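Local coordinates for glycosyl transferase (Staphylococcus aureus, PDB 5U02), which is a TarS-type glycosyltransferase chain that joins a helical linker domain to two beta-rich C-terminal domains, at residues A[177-185]-A[203-213]. Sequence-based numbering, arbitrary orientation.
Sequences NKKHTMYVP and IKAYLPKEKIW
Met182 sets its terminal methyl over one face of the Trp213 indole, CE standing 3.5 Å from the centroid of the six-membered ring and only 5° off its normal. The bend at chi3 (-114°) turns CE onto the ring while SD stays higher above it, touching Ile203 CB at 3.7 Å and, from another side, Tyr206 CB. Leu207 CD2 closes on the same methyl. Trp213 is held in place: Glu210 CB lies against its opposite face, and NE1 donates in the ring plane to a lone pair of Leu207 O, 3.3 Å away, which ties the indole to the 3-10 turn 207-209. Toward the loop the contact becomes mixed: Lys209 CB makes a CH-pi contact over the His180 face, 4.2 Å from the centroid, while Glu210 OE2 lies at the ring edge, 3.1 Å from ND1. Asn177 ND2 donates to that same OE2 at 3.2 Å, meeting the carboxylate from above its plane; OD1 accepts from Lys179 N, closing an Asx turn, and bonds Ser175 OG, two contacts that would hold the amide's rotation. A Met-aromatic contact at one end and an Asx turn at the other thus join strand 181-190 and the turn before it to the connection leading into strand 212-221, both strands flanking strand 168-175 in an antiparallel beta domain of the E-set clan.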
# COMPACT_ATOMS: atom_id res chain seq x y z
N ASN A 177 5.10 5.32 -25.90
CA ASN A 177 6.50 5.65 -26.14
C ASN A 177 7.39 5.35 -24.94
O ASN A 177 8.54 5.81 -24.91
CB ASN A 177 6.64 7.12 -26.55
CG ASN A 177 6.21 8.09 -25.45
OD1 ASN A 177 5.96 7.70 -24.31
ND2 ASN A 177 6.12 9.36 -25.81
N LYS A 178 6.88 4.63 -23.94
CA LYS A 178 7.61 4.24 -22.73
C LYS A 178 8.10 5.42 -21.90
O LYS A 178 8.82 5.22 -20.92
CB LYS A 178 8.80 3.32 -23.06
CG LYS A 178 8.51 2.26 -24.11
CD LYS A 178 7.79 1.08 -23.51
CE LYS A 178 6.98 0.33 -24.56
NZ LYS A 178 6.12 -0.71 -23.94
N LYS A 179 7.72 6.66 -22.25
CA LYS A 179 8.31 7.81 -21.57
C LYS A 179 7.67 8.07 -20.21
O LYS A 179 8.36 8.47 -19.27
CB LYS A 179 8.20 9.06 -22.45
CG LYS A 179 9.04 9.00 -23.72
CD LYS A 179 9.72 10.33 -24.00
CE LYS A 179 10.68 10.22 -25.19
NZ LYS A 179 9.95 10.24 -26.49
N HIS A 180 6.37 7.85 -20.08
CA HIS A 180 5.67 8.19 -18.85
C HIS A 180 4.94 6.97 -18.30
O HIS A 180 4.61 6.03 -19.02
CB HIS A 180 4.70 9.35 -19.07
CG HIS A 180 5.36 10.59 -19.61
ND1 HIS A 180 5.42 10.87 -20.95
CD2 HIS A 180 6.01 11.60 -18.97
CE1 HIS A 180 6.07 12.01 -21.13
NE2 HIS A 180 6.44 12.47 -19.94
N THR A 181 4.69 7.03 -16.99
CA THR A 181 4.31 5.85 -16.25
C THR A 181 3.36 6.26 -15.13
O THR A 181 3.45 7.37 -14.60
CB THR A 181 5.57 5.15 -15.72
OG1 THR A 181 5.49 3.74 -15.94
CG2 THR A 181 5.82 5.45 -14.26
N MET A 182 2.42 5.37 -14.81
CA MET A 182 1.55 5.55 -13.65
C MET A 182 1.44 4.21 -12.94
O MET A 182 1.32 3.17 -13.59
CB MET A 182 0.15 6.05 -14.03
CG MET A 182 0.10 7.49 -14.54
SD MET A 182 -1.60 8.11 -14.67
CE MET A 182 -1.76 8.31 -16.44
N TYR A 183 1.50 4.24 -11.61
CA TYR A 183 1.38 3.05 -10.79
C TYR A 183 0.23 3.23 -9.81
O TYR A 183 0.19 4.23 -9.09
CB TYR A 183 2.68 2.75 -10.03
CG TYR A 183 3.82 2.34 -10.93
CD1 TYR A 183 3.95 1.02 -11.38
CD2 TYR A 183 4.78 3.26 -11.33
CE1 TYR A 183 4.99 0.64 -12.19
CE2 TYR A 183 5.83 2.89 -12.14
CZ TYR A 183 5.94 1.58 -12.58
OH TYR A 183 6.99 1.22 -13.39
N VAL A 184 -0.69 2.28 -9.80
CA VAL A 184 -1.87 2.31 -8.94
C VAL A 184 -1.74 1.20 -7.91
O VAL A 184 -1.56 0.03 -8.27
CB VAL A 184 -3.16 2.13 -9.76
CG1 VAL A 184 -4.37 2.28 -8.85
CG2 VAL A 184 -3.21 3.12 -10.90
N PRO A 185 -1.81 1.51 -6.62
CA PRO A 185 -1.70 0.47 -5.59
C PRO A 185 -2.91 -0.47 -5.60
O PRO A 185 -4.00 -0.13 -6.06
CB PRO A 185 -1.63 1.26 -4.28
CG PRO A 185 -2.15 2.62 -4.61
CD PRO A 185 -1.83 2.86 -6.04
N ILE A 203 -5.50 10.50 -11.36
CA ILE A 203 -4.71 10.37 -12.58
C ILE A 203 -5.00 11.46 -13.60
O ILE A 203 -4.34 11.49 -14.65
CB ILE A 203 -4.90 8.98 -13.22
CG1 ILE A 203 -6.29 8.85 -13.84
CG2 ILE A 203 -4.68 7.88 -12.20
CD1 ILE A 203 -6.49 7.52 -14.56
N LYS A 204 -5.95 12.36 -13.33
CA LYS A 204 -6.28 13.42 -14.27
C LYS A 204 -5.08 14.29 -14.60
O LYS A 204 -4.90 14.71 -15.75
CB LYS A 204 -7.40 14.30 -13.71
CG LYS A 204 -8.77 14.02 -14.28
CD LYS A 204 -9.64 15.26 -14.27
CE LYS A 204 -9.66 15.96 -12.93
NZ LYS A 204 -10.75 16.97 -12.87
N ALA A 205 -4.25 14.61 -13.61
CA ALA A 205 -3.14 15.52 -13.83
C ALA A 205 -2.05 14.91 -14.70
O ALA A 205 -1.29 15.65 -15.33
CB ALA A 205 -2.54 15.96 -12.49
N TYR A 206 -1.96 13.58 -14.75
CA TYR A 206 -0.88 12.90 -15.46
C TYR A 206 -1.28 12.39 -16.84
O TYR A 206 -0.41 12.24 -17.70
CB TYR A 206 -0.35 11.74 -14.61
CG TYR A 206 -0.03 12.15 -13.19
CD1 TYR A 206 0.92 13.13 -12.93
CD2 TYR A 206 -0.67 11.56 -12.11
CE1 TYR A 206 1.23 13.51 -11.63
CE2 TYR A 206 -0.37 11.94 -10.80
CZ TYR A 206 0.57 12.91 -10.58
OH TYR A 206 0.88 13.30 -9.29
N LEU A 207 -2.57 12.13 -17.06
CA LEU A 207 -3.04 11.64 -18.35
C LEU A 207 -2.70 12.52 -19.55
O LEU A 207 -2.40 11.95 -20.62
CB LEU A 207 -4.56 11.42 -18.29
CG LEU A 207 -5.08 10.13 -17.65
CD1 LEU A 207 -6.57 10.26 -17.41
CD2 LEU A 207 -4.77 8.95 -18.53
N PRO A 208 -2.77 13.86 -19.49
CA PRO A 208 -2.56 14.66 -20.71
C PRO A 208 -1.19 14.49 -21.34
O PRO A 208 -1.01 14.93 -22.49
CB PRO A 208 -2.75 16.10 -20.23
CG PRO A 208 -3.50 16.00 -19.00
CD PRO A 208 -3.14 14.71 -18.35
N LYS A 209 -0.23 13.89 -20.65
CA LYS A 209 1.13 13.83 -21.17
C LYS A 209 1.21 12.99 -22.44
O LYS A 209 2.05 13.25 -23.30
CB LYS A 209 2.07 13.26 -20.11
CG LYS A 209 2.11 14.07 -18.84
CD LYS A 209 2.79 13.28 -17.73
CE LYS A 209 3.00 14.14 -16.49
NZ LYS A 209 3.74 13.40 -15.45
N GLU A 210 0.37 11.96 -22.56
CA GLU A 210 0.39 11.08 -23.71
C GLU A 210 -1.03 10.63 -24.03
O GLU A 210 -1.92 10.68 -23.18
CB GLU A 210 1.30 9.86 -23.49
CG GLU A 210 2.71 10.18 -23.03
CD GLU A 210 3.61 10.63 -24.16
OE1 GLU A 210 3.36 10.24 -25.32
OE2 GLU A 210 4.57 11.38 -23.89
N LYS A 211 -1.22 10.17 -25.26
CA LYS A 211 -2.55 9.75 -25.69
C LYS A 211 -2.80 8.28 -25.39
O LYS A 211 -3.91 7.91 -25.01
CB LYS A 211 -2.74 10.03 -27.18
CG LYS A 211 -2.59 11.49 -27.58
CD LYS A 211 -3.74 11.97 -28.45
CE LYS A 211 -3.54 11.53 -29.89
NZ LYS A 211 -4.40 12.27 -30.86
N ILE A 212 -1.78 7.44 -25.56
CA ILE A 212 -1.93 5.99 -25.44
C ILE A 212 -1.28 5.53 -24.14
O ILE A 212 -0.08 5.75 -23.92
CB ILE A 212 -1.32 5.26 -26.64
CG1 ILE A 212 -1.98 5.72 -27.94
CG2 ILE A 212 -1.46 3.76 -26.47
CD1 ILE A 212 -1.29 5.21 -29.20
N TRP A 213 -2.07 4.87 -23.29
CA TRP A 213 -1.60 4.31 -22.03
C TRP A 213 -1.89 2.81 -22.05
O TRP A 213 -3.05 2.40 -22.07
CB TRP A 213 -2.27 4.99 -20.84
CG TRP A 213 -1.98 6.46 -20.73
CD1 TRP A 213 -2.69 7.48 -21.30
CD2 TRP A 213 -0.91 7.08 -20.01
NE1 TRP A 213 -2.13 8.69 -20.98
CE2 TRP A 213 -1.03 8.47 -20.19
CE3 TRP A 213 0.14 6.59 -19.22
CZ2 TRP A 213 -0.14 9.38 -19.61
CZ3 TRP A 213 1.03 7.50 -18.66
CH2 TRP A 213 0.88 8.87 -18.85